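Local coordinates for TRAP dicarboxylate transporter, DctP subunit (Anaerococcus prevoti, PDB 4N91), which binds D-glucuronate, in both anomeric forms, as a solute-binding protein of the TRAP family, and probably delivers it for uptake, at residues A[110-115]-A[308-313]; A[174-177]-A[182-185]. All coordinates share one frame; numbering follows the deposited sequence.

Interaction 1. Residues A[110-115]-A[308-313]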
ATOM      1  N   ASN A 110       9.418   1.445   0.165  1.00 15.93           N
ATOM      2  CA  ASN A 110       9.167   1.385  -1.285  1.00 20.86           C
ATOM      3  C   ASN A 110      10.309   0.756  -2.076  1.00 21.17           C
ATOM      4  O   ASN A 110      10.211   0.602  -3.295  1.00 19.70           O
ATOM      5  CB  ASN A 110       8.878   2.782  -1.830  1.00 21.38           C
ATOM      6  CG  ASN A 110       7.608   3.361  -1.249  1.00 18.73           C
ATOM      7  OD1 ASN A 110       6.702   2.608  -0.884  1.00 20.97           O
ATOM      8  ND2 ASN A 110       7.555   4.679  -1.107  1.00 18.90           N
ATOM      9  N   LEU A 111      11.380   0.365  -1.394  1.00 17.95           N
ATOM     10  CA  LEU A 111      12.518  -0.245  -2.072  1.00 19.59           C
ATOM     11  C   LEU A 111      12.125  -1.608  -2.640  1.00 22.55           C
ATOM     12  O   LEU A 111      11.525  -2.409  -1.950  1.00 17.93           O
ATOM     13  CB  LEU A 111      13.692  -0.418  -1.104  1.00 19.85           C
ATOM     14  CG  LEU A 111      14.308   0.880  -0.573  1.00 22.45           C
ATOM     15  CD1 LEU A 111      15.399   0.579   0.462  1.00 25.49           C
ATOM     16  CD2 LEU A 111      14.862   1.688  -1.730  1.00 27.05           C
ATOM     17  N   PRO A 112      12.478  -1.881  -3.900  1.00 19.79           N
ATOM     18  CA  PRO A 112      12.217  -3.196  -4.480  1.00 21.43           C
ATOM     19  C   PRO A 112      13.074  -4.290  -3.855  1.00 17.58           C
ATOM     20  O   PRO A 112      14.237  -4.045  -3.476  1.00 19.44           O
ATOM     21  CB  PRO A 112      12.610  -3.023  -5.951  1.00 23.63           C
ATOM     22  CG  PRO A 112      12.749  -1.559  -6.163  1.00 29.29           C
ATOM     23  CD  PRO A 112      13.114  -0.967  -4.860  1.00 23.05           C
ATOM     24  N   TYR A 113      12.478  -5.472  -3.733  1.00 16.54           N
ATOM     25  CA  TYR A 113      13.164  -6.654  -3.241  1.00 20.55           C
ATOM     26  C   TYR A 113      13.857  -6.373  -1.924  1.00 22.22           C
ATOM     27  O   TYR A 113      15.008  -6.755  -1.705  1.00 21.50           O
ATOM     28  CB  TYR A 113      14.128  -7.167  -4.304  1.00 20.92           C
ATOM     29  CG  TYR A 113      13.385  -7.579  -5.541  1.00 18.45           C
ATOM     30  CD1 TYR A 113      12.560  -8.691  -5.528  1.00 20.70           C
ATOM     31  CD2 TYR A 113      13.461  -6.840  -6.709  1.00 15.80           C
ATOM     32  CE1 TYR A 113      11.855  -9.070  -6.651  1.00 19.56           C
ATOM     33  CE2 TYR A 113      12.769  -7.208  -7.833  1.00 18.16           C
ATOM     34  CZ  TYR A 113      11.956  -8.319  -7.799  1.00 18.96           C
ATOM     35  OH  TYR A 113      11.235  -8.683  -8.923  1.00 19.73           O
ATOM     36  N   LEU A 114      13.116  -5.722  -1.043  1.00 18.89           N
ATOM     37  CA  LEU A 114      13.632  -5.315   0.247  1.00 23.20           C
ATOM     38  C   LEU A 114      13.457  -6.432   1.249  1.00 23.85           C
ATOM     39  O   LEU A 114      14.375  -6.733   2.017  1.00 23.88           O
ATOM     40  CB  LEU A 114      12.911  -4.054   0.724  1.00 19.68           C
ATOM     41  CG  LEU A 114      13.227  -3.613   2.141  1.00 19.78           C
ATOM     42  CD1 LEU A 114      14.699  -3.224   2.234  1.00 23.36           C
ATOM     43  CD2 LEU A 114      12.312  -2.460   2.526  1.00 22.27           C
ATOM     44  N   PHE A 115      12.290  -7.072   1.245  1.00 20.54           N
ATOM     45  CA  PHE A 115      12.016  -8.099   2.250  1.00 21.49           C
ATOM     46  C   PHE A 115      12.218  -9.518   1.737  1.00 21.96           C
ATOM     47  O   PHE A 115      11.817  -9.859   0.617  1.00 23.66           O
ATOM     48  CB  PHE A 115      10.589  -7.953   2.757  1.00 21.90           C
ATOM     49  CG  PHE A 115      10.295  -6.600   3.334  1.00 20.82           C
ATOM     50  CD1 PHE A 115      10.872  -6.218   4.538  1.00 25.88           C
ATOM     51  CD2 PHE A 115       9.443  -5.737   2.694  1.00 21.93           C
ATOM     52  CE1 PHE A 115      10.603  -4.971   5.076  1.00 24.24           C
ATOM     53  CE2 PHE A 115       9.161  -4.495   3.226  1.00 24.80           C
ATOM     54  CZ  PHE A 115       9.752  -4.113   4.427  1.00 24.89           C
ATOM     55  N   ALA A 308      18.375  -3.223  -8.886  1.00 23.43           N
ATOM     56  CA  ALA A 308      19.322  -3.054  -7.780  1.00 27.11           C
ATOM     57  C   ALA A 308      19.882  -1.627  -7.654  1.00 25.96           C
ATOM     58  O   ALA A 308      20.025  -1.108  -6.539  1.00 25.28           O
ATOM     59  CB  ALA A 308      20.457  -4.064  -7.902  1.00 26.45           C
ATOM     60  N   PRO A 309      20.188  -0.972  -8.787  1.00 24.77           N
ATOM     61  CA  PRO A 309      20.703   0.398  -8.665  1.00 25.61           C
ATOM     62  C   PRO A 309      19.770   1.347  -7.928  1.00 27.21           C
ATOM     63  O   PRO A 309      20.225   2.311  -7.331  1.00 24.74           O
ATOM     64  CB  PRO A 309      20.867   0.844 -10.117  1.00 25.41           C
ATOM     65  CG  PRO A 309      21.081  -0.413 -10.869  1.00 26.76           C
ATOM     66  CD  PRO A 309      20.192  -1.429 -10.187  1.00 23.85           C
ATOM     67  N   LEU A 310      18.473   1.086  -7.957  1.00 24.97           N
ATOM     68  CA  LEU A 310      17.534   1.952  -7.269  1.00 20.41           C
ATOM     69  C   LEU A 310      17.782   1.982  -5.767  1.00 20.39           C
ATOM     70  O   LEU A 310      17.766   3.040  -5.143  1.00 22.10           O
ATOM     71  CB  LEU A 310      16.106   1.490  -7.547  1.00 19.40           C
ATOM     72  CG  LEU A 310      14.988   2.348  -6.976  1.00 21.46           C
ATOM     73  CD1 LEU A 310      15.201   3.772  -7.323  1.00 26.38           C
ATOM     74  CD2 LEU A 310      13.642   1.863  -7.544  1.00 22.93           C
ATOM     75  N   THR A 311      18.012   0.816  -5.182  1.00 19.81           N
ATOM     76  CA  THR A 311      18.294   0.743  -3.755  1.00 22.43           C
ATOM     77  C   THR A 311      19.598   1.456  -3.430  1.00 23.17           C
ATOM     78  O   THR A 311      19.681   2.198  -2.442  1.00 23.60           O
ATOM     79  CB  THR A 311      18.328  -0.705  -3.286  1.00 23.23           C
ATOM     80  OG1 THR A 311      17.012  -1.264  -3.416  1.00 22.35           O
ATOM     81  CG2 THR A 311      18.797  -0.825  -1.839  1.00 26.41           C
ATOM     82  N   LYS A 312      20.617   1.230  -4.253  1.00 22.09           N
ATOM     83  CA  LYS A 312      21.897   1.910  -4.073  1.00 23.77           C
ATOM     84  C   LYS A 312      21.717   3.425  -4.115  1.00 22.79           C
ATOM     85  O   LYS A 312      22.265   4.137  -3.281  1.00 25.44           O
ATOM     86  CB  LYS A 312      22.904   1.456  -5.134  1.00 27.22           C
ATOM     87  CG  LYS A 312      24.269   2.144  -5.045  1.00 32.80           C
ATOM     88  CD  LYS A 312      25.197   1.695  -6.172  1.00 44.44           C
ATOM     89  CE  LYS A 312      26.648   2.109  -5.919  1.00 50.48           C
ATOM     90  NZ  LYS A 312      26.952   3.476  -6.426  1.00 54.41           N
ATOM     91  N   GLU A 313      20.937   3.908  -5.085  1.00 22.91           N
ATOM     92  CA  GLU A 313      20.738   5.334  -5.296  1.00 25.52           C
ATOM     93  C   GLU A 313      19.965   5.947  -4.150  1.00 24.46           C
ATOM     94  O   GLU A 313      20.279   7.026  -3.678  1.00 26.56           O
ATOM     95  CB  GLU A 313      19.939   5.565  -6.595  1.00 29.70           C
ATOM     96  CG  GLU A 313      20.724   5.309  -7.862  1.00 37.69           C
ATOM     97  CD  GLU A 313      19.840   5.146  -9.102  1.00 38.02           C
ATOM     98  OE1 GLU A 313      18.635   5.505  -9.069  1.00 36.82           O
ATOM     99  OE2 GLU A 313      20.363   4.643 -10.126  1.00 40.83           O
TER
HETATM  100  O   HOH W   1      16.045  -3.111  -1.580  1.00 22.93           O
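Pro112 and Leu310 meet at about a right angle, the CG-CD edge of the proline ring meeting one methyl of the leucine. CD2 of Leu310 sits 3.8 Å from Pro112 CG and 3.9 Å from Pro112 CD. Leu310 reaches the ring because its CG stands anti to the backbone N (chi1 -176°), which carries the isobutyl group off the helix toward the loop; it also packs on helix 180-188, among others on Thr181 and Leu188. Leu111 makes a second right-angled crossing, with Thr311: its CD2 comes to 4.0 Å from Thr311 OG1 and also lies near the threonine CA. In the fold, a loop between helices 96-99 and 118-125 is here laid along the side of helix 301-317, near the C-terminal end of a type II periplasmic binding protein chain. Val307 and Val314 of that helix also touch Pro112 and Leu111, respectively. The polar side of the contact runs through water. Pro112 O and Thr311 OG1 are 3.9 Å apart, too far to bond directly, and water 1 spans them: it donates to Pro112 O at 2.8 Å and is hydrogen-bonded to Thr311 OG1 at 2.8 Å. With OG1 anti to its own carbonyl carbon (chi1 -66°), the threonine hydroxyl is turned to meet this water.

Interaction 2. Residues A[174-177]-A[182-185]. With BDP (beta-D-glucopyranuronic acid), chain C.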
ATOM      1  N   ILE A 174       3.329   1.118 -18.342  1.00 13.37           N
ATOM      2  CA  ILE A 174       2.827   0.390 -17.188  1.00 11.23           C
ATOM      3  C   ILE A 174       2.383   1.390 -16.151  1.00 10.76           C
ATOM      4  O   ILE A 174       3.149   2.282 -15.794  1.00 13.32           O
ATOM      5  CB  ILE A 174       3.923  -0.502 -16.577  1.00 13.33           C
ATOM      6  CG1 ILE A 174       4.403  -1.518 -17.618  1.00 15.88           C
ATOM      7  CG2 ILE A 174       3.439  -1.153 -15.308  1.00 16.50           C
ATOM      8  CD1 ILE A 174       3.341  -2.512 -18.083  1.00 14.48           C
ATOM      9  N   ARG A 175       1.157   1.253 -15.659  1.00 11.16           N
ATOM     10  CA  ARG A 175       0.674   2.158 -14.613  1.00 11.59           C
ATOM     11  C   ARG A 175       1.404   1.873 -13.308  1.00 11.98           C
ATOM     12  O   ARG A 175       1.642   0.700 -12.945  1.00 12.19           O
ATOM     13  CB  ARG A 175      -0.836   2.023 -14.404  1.00 11.61           C
ATOM     14  CG  ARG A 175      -1.383   2.920 -13.315  1.00 10.36           C
ATOM     15  CD  ARG A 175      -1.421   2.248 -11.938  1.00 11.74           C
ATOM     16  NE  ARG A 175      -1.882   3.140 -10.893  1.00 11.28           N
ATOM     17  CZ  ARG A 175      -2.079   2.758  -9.638  1.00 13.27           C
ATOM     18  NH1 ARG A 175      -1.848   1.493  -9.300  1.00 12.00           N
ATOM     19  NH2 ARG A 175      -2.505   3.629  -8.735  1.00 11.52           N
ATOM     20  N   VAL A 176       1.761   2.953 -12.619  1.00 12.50           N
ATOM     21  CA  VAL A 176       2.273   2.883 -11.262  1.00 13.89           C
ATOM     22  C   VAL A 176       1.524   3.928 -10.428  1.00 12.80           C
ATOM     23  O   VAL A 176       0.751   4.724 -10.953  1.00 13.39           O
ATOM     24  CB  VAL A 176       3.780   3.134 -11.193  1.00 14.41           C
ATOM     25  CG1 VAL A 176       4.506   2.020 -11.951  1.00 16.55           C
ATOM     26  CG2 VAL A 176       4.123   4.488 -11.773  1.00 14.65           C
ATOM     27  N   GLN A 177       1.726   3.877  -9.119  1.00 13.05           N
ATOM     28  CA  GLN A 177       1.205   4.911  -8.245  1.00 10.73           C
ATOM     29  C   GLN A 177       2.010   6.186  -8.419  1.00 16.17           C
ATOM     30  O   GLN A 177       3.039   6.191  -9.108  1.00 17.78           O
ATOM     31  CB  GLN A 177       1.262   4.435  -6.808  1.00 12.35           C
ATOM     32  CG  GLN A 177       0.450   3.156  -6.576  1.00 14.64           C
ATOM     33  CD  GLN A 177       0.398   2.793  -5.104  1.00 16.42           C
ATOM     34  OE1 GLN A 177      -0.374   3.365  -4.335  1.00 19.31           O
ATOM     35  NE2 GLN A 177       1.227   1.870  -4.713  1.00 15.05           N
ATOM     36  N   ASN A 182       8.762   4.331  -7.883  1.00 15.89           N
ATOM     37  CA  ASN A 182       8.229   3.424  -8.879  1.00 15.69           C
ATOM     38  C   ASN A 182       8.479   3.884 -10.301  1.00 14.38           C
ATOM     39  O   ASN A 182       8.664   3.062 -11.196  1.00 17.87           O
ATOM     40  CB  ASN A 182       6.750   3.137  -8.627  1.00 20.84           C
ATOM     41  CG  ASN A 182       6.565   2.179  -7.461  1.00 31.46           C
ATOM     42  OD1 ASN A 182       6.529   2.589  -6.312  1.00 36.86           O
ATOM     43  ND2 ASN A 182       6.498   0.885  -7.766  1.00 32.21           N
ATOM     44  N   VAL A 183       8.462   5.186 -10.537  1.00 13.92           N
ATOM     45  CA  VAL A 183       8.832   5.670 -11.862  1.00 16.17           C
ATOM     46  C   VAL A 183      10.271   5.254 -12.209  1.00 17.80           C
ATOM     47  O   VAL A 183      10.545   4.748 -13.298  1.00 16.73           O
ATOM     48  CB  VAL A 183       8.673   7.172 -11.953  1.00 18.02           C
ATOM     49  CG1 VAL A 183       9.274   7.702 -13.258  1.00 20.38           C
ATOM     50  CG2 VAL A 183       7.196   7.530 -11.841  1.00 17.92           C
ATOM     51  N   ARG A 184      11.198   5.470 -11.275  1.00 16.56           N
ATOM     52  CA  ARG A 184      12.582   5.082 -11.486  1.00 17.77           C
ATOM     53  C   ARG A 184      12.718   3.565 -11.684  1.00 18.19           C
ATOM     54  O   ARG A 184      13.498   3.112 -12.506  1.00 17.34           O
ATOM     55  CB  ARG A 184      13.455   5.554 -10.324  1.00 18.22           C
ATOM     56  CG  ARG A 184      14.907   5.183 -10.443  1.00 21.87           C
ATOM     57  CD  ARG A 184      15.585   5.804 -11.637  1.00 28.26           C
ATOM     58  NE  ARG A 184      17.016   5.498 -11.601  1.00 29.44           N
ATOM     59  CZ  ARG A 184      17.799   5.432 -12.670  1.00 37.09           C
ATOM     60  NH1 ARG A 184      17.307   5.672 -13.885  1.00 35.09           N
ATOM     61  NH2 ARG A 184      19.082   5.121 -12.522  1.00 36.03           N
HETATM   62  N   MSE A 185      11.951   2.784 -10.935  1.00 16.66           N
HETATM   63  CA  MSE A 185      11.973   1.340 -11.105  1.00 17.06           C
HETATM   64  C   MSE A 185      11.598   0.966 -12.543  1.00 16.78           C
HETATM   65  O   MSE A 185      12.221   0.077 -13.147  1.00 17.59           O
HETATM   66  CB  MSE A 185      11.012   0.671 -10.121  1.00 17.04           C
HETATM   67  CG  MSE A 185      11.094  -0.841 -10.161  1.00 19.05           C
HETATM   68 SE   MSE A 185       9.740  -1.662  -8.993  1.00 29.24          SE
HETATM   69  CE  MSE A 185       8.148  -1.319 -10.093  1.00 26.01           C
TER
HETATM   70  C1  BDP C 402      -3.373  -1.416  -3.542  0.66 11.04           C
HETATM   71  C2  BDP C 402      -3.196  -0.666  -2.302  0.66 10.84           C
HETATM   72  C3  BDP C 402      -3.848   0.682  -2.412  0.66 11.12           C
HETATM   73  C4  BDP C 402      -3.300   1.436  -3.497  0.66 11.11           C
HETATM   74  C5  BDP C 402      -3.420   0.654  -4.746  0.66  9.51           C
HETATM   75  C6  BDP C 402      -2.705   1.346  -5.935  0.66 11.29           C
HETATM   76  O2  BDP C 402      -4.072  -1.413  -1.368  0.66 10.60           O
HETATM   77  O3  BDP C 402      -3.698   1.412  -1.150  0.66 12.27           O
HETATM   78  O4  BDP C 402      -3.830   2.652  -3.645  0.66 12.65           O
HETATM   79  O5  BDP C 402      -2.783  -0.663  -4.601  0.66 12.23           O
HETATM   80  O6A BDP C 402      -3.079   2.515  -6.173  0.66 12.50           O
HETATM   81  O1  BDP C 402      -2.493  -2.566  -3.461  0.66 11.71           O
HETATM   82  O6B BDP C 402      -1.999   0.654  -6.702  0.66 13.00           O
HETATM   83  O   HOH W   2       4.136   0.875  -5.276  1.00 20.03           O
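Val176 and Asn182 pack CB against CB at 3.9 Å, their side chains sliding past each other in opposite directions, and Val176 CG2 meets Val183 CG2 at 4.3 Å. These contacts seat helix 180-188 on strand 173-176 within a beta-alpha-beta unit completed by strand 192-195, whose Ala193 also touches both valines. The neighbours of Val176 along the chain, Arg175 and Gln177, reach into the sugar pocket. Arg175 grips the carboxylate of beta-D-glucuronate with two nearly straight bonds, NH1 to O6B at 2.7 Å (172°) and NH2 to O6A at 2.9 Å (169°); the edge of the guanidinium faces C6, which lies in its plane. The bend at chi2 (-92°) turns the arginine chain toward the ligand. NH2 is also bonded to Met196 O, and the backbone N of Gln177 lies over the centre of one guanidinium face. The Gln177 amide lies over one face of the carboxylate, roughly parallel to it and without bonding, its CD 3.5 Å from BDP C6. Its NE2 is hydrogen-bonded to Ser95 OG and more weakly to water 2, which lies 3.1 Å from Asn182 OD1; the amide of Asn182 is itself fixed by Gln238 through ND2 and by Ser179 through OD1. An alanine in place of Gln177 would probably leave Ser95 OG without its amide partner and open a gap over that face of the carboxylate. Arg154 also bonds the sugar acid. The paired Arg175 bonds are consistent with recognition of the uronate as an anion, its charge probably offset in part by Arg175.

From the N terminus, the chain first passes through 110-115, the loop ahead of helix 118-125, and then runs on to strand 173-176 and helix 180-188. Interaction 2 closes a short loop there, with only four residues between its segments. Interaction 1 closes much later, when helix 301-317 returns to 110-115 across 192 intervening residues, so the short loop lies wholly within the long one. The two contacts also meet in space: Glu313 OE2 forms a salt bridge with Arg184 NH2 at 2.8 Å, and the selenomethionine at Met185 packs against both Pro112 and Leu310. Helix 180-188 thus joins the strand that carries Arg175 to helix 301-317 and to the loop 110-115 that packs on it.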